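Local coordinates for DynE8 (Micromonospora chersina, PDB 4AMM), which is an iterative polyketide synthase of enediyne biosynthesis, represented here by its acyltransferase domain, which as in related enzymes probably transfers acyl building blocks to the carrier domain, at residues Gly171-Ser176 with Val331-Ala336; Gly214-Arg219 with Val245-Thr250; Asp343-Val348 with Ala361-Val366. All coordinates share one frame; numbering follows the deposited sequence. Where two conformers were deposited one is given.

Interaction 1: residues Gly171-Ser176 with Val331-Ala336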
loop_
_atom_site.group_PDB
_atom_site.type_symbol
_atom_site.label_atom_id
_atom_site.label_comp_id
_atom_site.label_asym_id
_atom_site.label_seq_id
_atom_site.Cartn_x
_atom_site.Cartn_y
_atom_site.Cartn_z
ATOM N N GLY A 171 5.193 -8.013 -9.201
ATOM C CA GLY A 171 6.005 -8.266 -8.001
ATOM C C GLY A 171 5.352 -7.483 -6.895
ATOM O O GLY A 171 4.349 -6.826 -7.120
ATOM N N ALA A 172 5.923 -7.635 -5.717
ATOM C CA ALA A 172 5.302 -7.029 -4.499
ATOM C C ALA A 172 6.427 -6.576 -3.620
ATOM O O ALA A 172 7.522 -7.054 -3.628
ATOM C CB ALA A 172 4.468 -8.022 -3.773
ATOM N N LEU A 173 6.051 -5.654 -2.727
ATOM C CA LEU A 173 6.896 -5.351 -1.548
ATOM C C LEU A 173 5.991 -5.164 -0.358
ATOM O O LEU A 173 4.803 -4.814 -0.492
ATOM C CB LEU A 173 7.726 -4.085 -1.770
ATOM C CG LEU A 173 7.053 -2.768 -1.831
ATOM C CD1 LEU A 173 6.692 -2.216 -0.369
ATOM C CD2 LEU A 173 7.966 -1.742 -2.578
ATOM N N GLY A 174 6.562 -5.403 0.814
ATOM C CA GLY A 174 5.842 -5.188 2.084
ATOM C C GLY A 174 6.681 -4.329 3.010
ATOM O O GLY A 174 7.894 -4.516 3.113
ATOM N N HIS A 175 6.013 -3.364 3.663
ATOM C CA HIS A 175 6.671 -2.440 4.639
ATOM C C HIS A 175 6.645 -3.064 6.020
ATOM O O HIS A 175 5.601 -3.201 6.630
ATOM C CB HIS A 175 5.855 -1.142 4.621
ATOM C CG HIS A 175 6.575 0.061 5.172
ATOM N ND1 HIS A 175 6.760 0.233 6.548
ATOM C CD2 HIS A 175 7.057 1.183 4.561
ATOM C CE1 HIS A 175 7.350 1.410 6.723
ATOM N NE2 HIS A 175 7.554 1.998 5.551
ATOM N N SER A 176 7.850 -3.413 6.503
ATOM C CA SER A 176 7.977 -3.977 7.887
ATOM C C SER A 176 7.023 -5.197 7.987
ATOM O O SER A 176 7.272 -6.235 7.283
ATOM C CB SER A 176 7.742 -2.905 8.935
ATOM O OG SER A 176 8.067 -3.569 10.183
ATOM N N VAL A 331 13.867 -0.168 7.810
ATOM C CA VAL A 331 12.907 -0.504 6.739
ATOM C C VAL A 331 13.331 0.244 5.509
ATOM O O VAL A 331 13.348 1.498 5.409
ATOM C CB VAL A 331 11.471 -0.061 7.099
ATOM C CG1 VAL A 331 10.486 -0.378 5.911
ATOM C CG2 VAL A 331 11.001 -0.703 8.369
ATOM N N ARG A 332 13.733 -0.516 4.484
ATOM C CA ARG A 332 14.273 0.052 3.228
ATOM C C ARG A 332 13.226 0.223 2.213
ATOM O O ARG A 332 13.245 -0.391 1.095
ATOM C CB ARG A 332 15.394 -0.919 2.736
ATOM C CG ARG A 332 16.532 -0.998 3.809
ATOM C CD ARG A 332 17.773 -1.741 3.213
ATOM N NE ARG A 332 18.865 -1.608 4.184
ATOM C CZ ARG A 332 19.506 -0.464 4.433
ATOM N NH1 ARG A 332 19.307 0.603 3.703
ATOM N NH2 ARG A 332 20.398 -0.404 5.403
ATOM N N PHE A 333 12.215 1.055 2.504
ATOM C CA PHE A 333 11.102 1.191 1.555
ATOM C C PHE A 333 11.537 2.015 0.368
ATOM O O PHE A 333 11.137 1.588 -0.742
ATOM C CB PHE A 333 9.990 1.982 2.277
ATOM C CG PHE A 333 8.823 2.273 1.361
ATOM C CD1 PHE A 333 7.911 1.266 1.007
ATOM C CD2 PHE A 333 8.598 3.546 0.874
ATOM C CE1 PHE A 333 6.776 1.574 0.171
ATOM C CE2 PHE A 333 7.519 3.849 0.004
ATOM C CZ PHE A 333 6.611 2.856 -0.330
ATOM N N ARG A 334 12.327 3.040 0.478
ATOM C CA ARG A 334 12.750 3.791 -0.700
ATOM C C ARG A 334 13.462 2.871 -1.664
ATOM O O ARG A 334 13.159 2.886 -2.923
ATOM C CB ARG A 334 13.708 4.901 -0.236
ATOM C CG ARG A 334 14.316 5.709 -1.430
ATOM C CD ARG A 334 15.316 6.754 -0.863
ATOM N NE ARG A 334 16.370 6.107 -0.150
ATOM C CZ ARG A 334 17.449 5.533 -0.679
ATOM N NH1 ARG A 334 17.672 5.648 -2.017
ATOM N NH2 ARG A 334 18.378 4.936 0.057
ATOM N N GLU A 335 14.364 2.014 -1.178
ATOM C CA GLU A 335 15.138 1.161 -2.091
ATOM C C GLU A 335 14.245 0.110 -2.664
ATOM O O GLU A 335 14.304 -0.176 -3.941
ATOM C CB GLU A 335 16.334 0.520 -1.386
ATOM C CG GLU A 335 17.435 1.527 -1.107
ATOM C CD GLU A 335 18.363 1.048 0.049
ATOM O OE1 GLU A 335 17.941 0.908 1.233
ATOM O OE2 GLU A 335 19.560 0.882 -0.241
ATOM N N ALA A 336 13.386 -0.555 -1.934
ATOM C CA ALA A 336 12.543 -1.592 -2.433
ATOM C C ALA A 336 11.579 -1.017 -3.476
ATOM O O ALA A 336 11.334 -1.630 -4.509
ATOM C CB ALA A 336 11.766 -2.325 -1.286
#
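His175 and Leu173 pack against Val331, Phe333 and Ala336 where strand 171-174 runs into what is probably the nucleophile elbow of the acyltransferase fold. The evidence is the Gly174-His175-Ser176 sequence within a GxSxG pattern and the positive phi of Ser176 (55°) between strand and helix. Ser176 OG is hydrogen-bonded to His278 and Arg201, as fits such a site.

The tight part is the His175 ring. One methyl, Val331 CG1, sits over its face in a CH-pi contact, 3.7 Å from the ring centroid and 9° off the normal. Phe333 comes from a different direction: its CD1 lies near the imidazole plane, 3.7 Å from His175 CD2, and the two rings are turned obliquely to each other, neither stacked nor edge-to-face. Asn240 holds His175 NE2 by a hydrogen bond, which fixes the ring's rotation, while helix 353-360 adds Met353, Leu354 and Leu357 around it. Leu173 has CG wedged between its backbone N and carbonyl carbon (chi1 69°), and its two methyls divide the work: CD1 reaches the edge of the Phe333 ring, 3.8 Å from CE1, and CD2 faces the first helical turn, 3.8 Å from Ala336 C.

The far side of residues 331-336 is looser. Arg332 and Glu335 make no contact with residues 171-176 and are partly exposed, joined by a salt bridge of 2.8 Å between Arg332 NH1 and Glu335 OE1. Packing also thins at Ser176, whose CB is 4.0 Å from Val331 CG2.

Interaction 2: residues Gly214-Arg219 with Val245-Thr250; sequences GMLSLR and VVVAGT
Leu216 and Val247 form the middle hydrogen-bonded pair of two antiparallel strands, flanked by the pairs Gly214-Gly249 and Leu218-Val245. The strands lie side by side in the sheet of the small subdomain, whose beta-alpha-beta-beta-alpha-beta order and 4-1-3-2 strand arrangement fit a ferredoxin-like fold.

Each of these three pairs is closed by two reciprocal N-H to C=O bonds, six in all. The shortest is Leu218 N to Val245 O at 2.8 Å. The longest is Gly249 N to Gly214 O at 3.2 Å, and the angles at hydrogen, 152° to 165°, show that none is badly bent. Gly214 N meets Gly249 O almost head-on, at 174° from the carbonyl carbon. Three of the acceptors also receive a weaker CA-H...O contact: Val247 O from Met215, with Met215 CA 3.3 Å from Val247 O, and Gly214 O and Leu216 O from the CA-H groups of Ala248 and Val246. Intervening residues turn their backbone outward: Met215 and Ser217 bond to Leu271 and Thr269, and Val246 to Ala237 and Val238. At the end of the strand Thr250 starts helix 251-264 with a capping box, its OG1 capping a helix N-H and its own N bonded to Glu253 OE1.

Side chains add apolar contact on both faces. Met215 CB lies 3.8 Å from Val246 CG1 on one; on the other, Leu216 CB is 3.9 Å from Val247 CG2, and Leu218 CD1 is 4.0 Å from Val247 CG1. Leu216 and Val247 also meet Leu254 and Val257 of helix 251-264. With six reciprocal bonds between them and outward bonds at Met215, Ser217 and Val246, the strands are held by backbone bonds that fix their register; no side-chain polar bond joins the segments.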
loop_
_atom_site.group_PDB
_atom_site.type_symbol
_atom_site.label_atom_id
_atom_site.label_comp_id
_atom_site.label_asym_id
_atom_site.label_seq_id
_atom_site.Cartn_x
_atom_site.Cartn_y
_atom_site.Cartn_z
ATOM N N GLY A 214 11.225 5.443 21.542
ATOM C CA GLY A 214 10.246 5.874 20.543
ATOM C C GLY A 214 10.837 6.177 19.192
ATOM O O GLY A 214 11.969 5.715 18.890
ATOM N N MET A 215 10.071 6.981 18.441
ATOM C CA MET A 215 10.408 7.253 17.002
ATOM C C MET A 215 10.097 8.705 16.696
ATOM O O MET A 215 9.161 9.307 17.275
ATOM C CB MET A 215 9.652 6.283 16.037
ATOM C CG MET A 215 9.863 4.859 16.399
ATOM S SD MET A 215 8.912 3.712 15.371
ATOM C CE MET A 215 9.963 3.468 13.904
ATOM N N LEU A 216 10.875 9.269 15.774
ATOM C CA LEU A 216 10.849 10.680 15.440
ATOM C C LEU A 216 10.876 10.796 13.903
ATOM O O LEU A 216 11.855 10.274 13.299
ATOM C CB LEU A 216 12.029 11.422 16.068
ATOM C CG LEU A 216 12.099 12.933 15.844
ATOM C CD1 LEU A 216 10.923 13.608 16.587
ATOM C CD2 LEU A 216 13.429 13.431 16.394
ATOM N N SER A 217 9.869 11.358 13.292
ATOM C CA SER A 217 9.816 11.462 11.838
ATOM C C SER A 217 10.465 12.697 11.341
ATOM O O SER A 217 10.150 13.789 11.898
ATOM C CB SER A 217 8.391 11.347 11.437
ATOM O OG SER A 217 8.334 11.316 9.995
ATOM N N LEU A 218 11.289 12.638 10.315
ATOM C CA LEU A 218 11.963 13.831 9.818
ATOM C C LEU A 218 11.544 14.101 8.370
ATOM O O LEU A 218 11.560 13.171 7.500
ATOM C CB LEU A 218 13.507 13.663 9.804
ATOM C CG LEU A 218 14.124 13.212 11.135
ATOM C CD1 LEU A 218 15.574 12.796 11.025
ATOM C CD2 LEU A 218 13.985 14.310 12.176
ATOM N N ARG A 219 11.264 15.381 8.059
ATOM C CA ARG A 219 11.021 15.784 6.653
ATOM C C ARG A 219 12.341 16.129 6.015
ATOM O O ARG A 219 12.750 17.271 5.942
ATOM C CB ARG A 219 10.099 17.010 6.751
ATOM C CG ARG A 219 9.653 17.564 5.394
ATOM C CD ARG A 219 8.676 16.678 4.605
ATOM N NE ARG A 219 7.410 16.245 5.271
ATOM C CZ ARG A 219 6.262 16.908 5.488
ATOM N NH1 ARG A 219 6.066 18.205 5.195
ATOM N NH2 ARG A 219 5.274 16.234 6.077
ATOM N N VAL A 245 12.158 10.326 6.546
ATOM C CA VAL A 245 13.032 9.274 7.180
ATOM C C VAL A 245 12.671 9.316 8.659
ATOM O O VAL A 245 12.565 10.426 9.294
ATOM C CB VAL A 245 14.444 9.588 6.967
ATOM C CG1 VAL A 245 15.340 8.521 7.712
ATOM C CG2 VAL A 245 14.765 9.494 5.460
ATOM N N VAL A 246 12.478 8.174 9.267
ATOM C CA VAL A 246 12.098 8.048 10.694
ATOM C C VAL A 246 13.342 7.564 11.412
ATOM O O VAL A 246 13.967 6.559 10.963
ATOM C CB VAL A 246 10.942 7.149 10.903
ATOM C CG1 VAL A 246 10.529 7.046 12.395
ATOM C CG2 VAL A 246 9.731 7.577 10.065
ATOM N N VAL A 247 13.732 8.164 12.494
ATOM C CA VAL A 247 14.779 7.715 13.418
ATOM C C VAL A 247 14.194 7.210 14.707
ATOM O O VAL A 247 13.010 7.466 15.018
ATOM C CB VAL A 247 15.874 8.767 13.709
ATOM C CG1 VAL A 247 16.543 9.200 12.389
ATOM C CG2 VAL A 247 15.289 9.984 14.467
ATOM N N ALA A 248 14.963 6.383 15.405
ATOM C CA ALA A 248 14.471 5.693 16.623
ATOM C C ALA A 248 15.590 5.622 17.626
ATOM O O ALA A 248 16.770 5.577 17.320
ATOM C CB ALA A 248 13.952 4.320 16.299
ATOM N N GLY A 249 15.163 5.608 18.911
ATOM C CA GLY A 249 16.129 5.438 20.063
ATOM C C GLY A 249 15.395 5.743 21.363
ATOM O O GLY A 249 14.231 5.743 21.389
ATOM N N THR A 250 16.254 5.783 22.387
ATOM C CA THR A 250 15.716 6.130 23.684
ATOM C C THR A 250 15.219 7.589 23.651
ATOM O O THR A 250 15.584 8.407 22.799
ATOM C CB THR A 250 16.756 5.979 24.796
ATOM O OG1 THR A 250 17.761 6.949 24.588
ATOM C CG2 THR A 250 17.321 4.556 24.872
#

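Interaction 3: residues Asp343-Val348 with Ala361-Val366; sequences DLLVEV and AGRTAV
Leu345 and Ala365, then Val346 and Val366, pair as parallel neighbours: Leu345 N bonds to Thr364 O (2.9 Å), Val366 N to Leu345 O (3.1 Å) and Glu347 N to Val366 O (2.9 Å), so residues 345 and 347 alternate with 364 and 366 along the junction.

Among the side chains Leu345 does most of the touching. Its CB lies 3.9 Å from Ala365 CB, while CD1 rests against the Arg363 CB and over one face of the guanidinium, offset toward the rim. Arg363 reaches there because its chain folds back at chi2 (-62°) and chi3 (-74°). Its NH1 and NH2 are gripped by the carbonyls of Leu337, Leu340 and Ala342. At the edge of the guanidinium a water accepts from Arg363 NE at 3.0 Å and from Thr364 N at 3.1 Å; it links the two segments just ahead of the paired strands, weakly on the side of Asp343 O. Glu347 extends its carboxylate to the backbone N atoms of Leu354 and Ser355, at the start of helix 353-360, an environment likely to favour the charged form.

The pairing closes a beta-alpha-beta crossover, strand 344-347, helix 353-360, strand 365-367. That helix lies on the Leu345 and Ala365 face, helix 376-387 on the Val346 and Val366 face, and strand 99-103 continues the sheet beyond 344-347.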
loop_
_atom_site.group_PDB
_atom_site.type_symbol
_atom_site.label_atom_id
_atom_site.label_comp_id
_atom_site.label_asym_id
_atom_site.label_seq_id
_atom_site.Cartn_x
_atom_site.Cartn_y
_atom_site.Cartn_z
ATOM N N ASP A 343 4.213 0.763 -13.531
ATOM C CA ASP A 343 3.496 1.952 -13.835
ATOM C C ASP A 343 2.417 2.310 -12.846
ATOM O O ASP A 343 2.077 3.496 -12.665
ATOM C CB ASP A 343 2.812 1.759 -15.177
ATOM C CG ASP A 343 3.783 1.312 -16.262
ATOM O OD1 ASP A 343 4.698 2.135 -16.535
ATOM O OD2 ASP A 343 3.705 0.179 -16.788
ATOM N N LEU A 344 1.892 1.300 -12.169
ATOM C CA LEU A 344 0.879 1.537 -11.204
ATOM C C LEU A 344 1.092 0.555 -10.023
ATOM O O LEU A 344 1.480 -0.595 -10.197
ATOM C CB LEU A 344 -0.456 1.387 -11.960
ATOM C CG LEU A 344 -1.741 1.596 -11.233
ATOM C CD1 LEU A 344 -2.730 1.948 -12.289
ATOM C CD2 LEU A 344 -2.088 0.280 -10.525
ATOM N N LEU A 345 0.857 1.039 -8.796
ATOM C CA LEU A 345 0.994 0.193 -7.609
ATOM C C LEU A 345 -0.372 0.062 -6.979
ATOM O O LEU A 345 -1.110 1.069 -6.881
ATOM C CB LEU A 345 1.954 0.883 -6.628
ATOM C CG LEU A 345 3.342 1.011 -7.177
ATOM C CD1 LEU A 345 4.151 2.054 -6.501
ATOM C CD2 LEU A 345 4.042 -0.342 -7.124
ATOM N N VAL A 346 -0.736 -1.095 -6.499
ATOM C CA VAL A 346 -1.965 -1.309 -5.794
ATOM C C VAL A 346 -1.650 -1.814 -4.410
ATOM O O VAL A 346 -0.926 -2.820 -4.228
ATOM C CB VAL A 346 -2.859 -2.382 -6.556
ATOM C CG1 VAL A 346 -4.118 -2.663 -5.706
ATOM C CG2 VAL A 346 -3.231 -1.778 -7.928
ATOM N N GLU A 347 -2.109 -1.090 -3.402
ATOM C CA GLU A 347 -1.934 -1.518 -1.993
ATOM C C GLU A 347 -2.990 -2.528 -1.586
ATOM O O GLU A 347 -4.206 -2.329 -1.840
ATOM C CB GLU A 347 -1.932 -0.231 -1.128
ATOM C CG GLU A 347 -1.733 -0.493 0.375
ATOM C CD GLU A 347 -1.636 0.808 1.173
ATOM O OE1 GLU A 347 -1.832 1.903 0.607
ATOM O OE2 GLU A 347 -1.167 0.703 2.283
ATOM N N VAL A 348 -2.499 -3.619 -0.984
ATOM C CA VAL A 348 -3.360 -4.796 -0.616
ATOM C C VAL A 348 -3.409 -4.991 0.909
ATOM O O VAL A 348 -2.600 -5.690 1.517
ATOM C CB VAL A 348 -2.720 -6.037 -1.261
ATOM C CG1 VAL A 348 -3.610 -7.319 -1.116
ATOM C CG2 VAL A 348 -2.485 -5.836 -2.764
ATOM N N ALA A 361 6.755 9.546 -3.155
ATOM C CA ALA A 361 7.941 9.268 -3.991
ATOM C C ALA A 361 7.728 9.488 -5.473
ATOM O O ALA A 361 8.558 9.167 -6.367
ATOM C CB ALA A 361 8.418 7.828 -3.746
ATOM N N GLY A 362 6.586 10.081 -5.800
ATOM C CA GLY A 362 6.269 10.385 -7.173
ATOM C C GLY A 362 5.733 9.204 -7.963
ATOM O O GLY A 362 5.657 9.287 -9.171
ATOM N N ARG A 363 5.328 8.147 -7.267
ATOM C CA ARG A 363 4.762 6.975 -7.976
ATOM C C ARG A 363 3.215 7.083 -7.990
ATOM O O ARG A 363 2.588 7.868 -7.238
ATOM C CB ARG A 363 5.242 5.697 -7.278
ATOM C CG ARG A 363 6.744 5.464 -7.210
ATOM C CD ARG A 363 7.367 5.332 -8.636
ATOM N NE ARG A 363 6.961 4.004 -9.123
ATOM C CZ ARG A 363 7.558 2.819 -8.865
ATOM N NH1 ARG A 363 8.647 2.743 -8.087
ATOM N NH2 ARG A 363 6.992 1.694 -9.372
ATOM N N THR A 364 2.600 6.319 -8.870
ATOM C CA THR A 364 1.123 6.259 -8.935
ATOM C C THR A 364 0.610 5.046 -8.178
ATOM O O THR A 364 1.078 3.945 -8.485
ATOM C CB THR A 364 0.685 6.092 -10.402
ATOM O OG1 THR A 364 1.119 7.242 -11.183
ATOM C CG2 THR A 364 -0.851 5.937 -10.591
ATOM N N ALA A 365 -0.245 5.255 -7.156
ATOM C CA ALA A 365 -0.626 4.167 -6.292
ATOM C C ALA A 365 -2.050 4.374 -5.816
ATOM O O ALA A 365 -2.478 5.547 -5.509
ATOM C CB ALA A 365 0.335 4.110 -5.082
ATOM N N VAL A 366 -2.776 3.304 -5.605
ATOM C CA VAL A 366 -4.119 3.315 -5.070
ATOM C C VAL A 366 -4.311 2.149 -4.145
ATOM O O VAL A 366 -3.661 1.096 -4.378
ATOM C CB VAL A 366 -5.118 3.317 -6.239
ATOM C CG1 VAL A 366 -4.977 2.096 -7.063
ATOM C CG2 VAL A 366 -6.542 3.483 -5.766
HETATM O O HOH W 1 4.475 4.589 -10.659
#

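Overall arrangement
Interaction 1 joins the two parts of the acyltransferase domain. Its residues 171-174 belong to the parallel sheet that also holds interaction 3, whereas its residues 331-332 edge the mixed sheet that contains interaction 2. The centres of interactions 1 and 3 are 13 Å apart, those of 1 and 2 18 Å, and those of 2 and 3 25 Å; no pair touches. Along the chain, both segments of interaction 2 fall between those of interaction 1, and interaction 3 follows after helix 333-339. The small subdomain is thus an insertion in the larger one, and the chain returns from it past the probable nucleophile elbow, at the junction of the two.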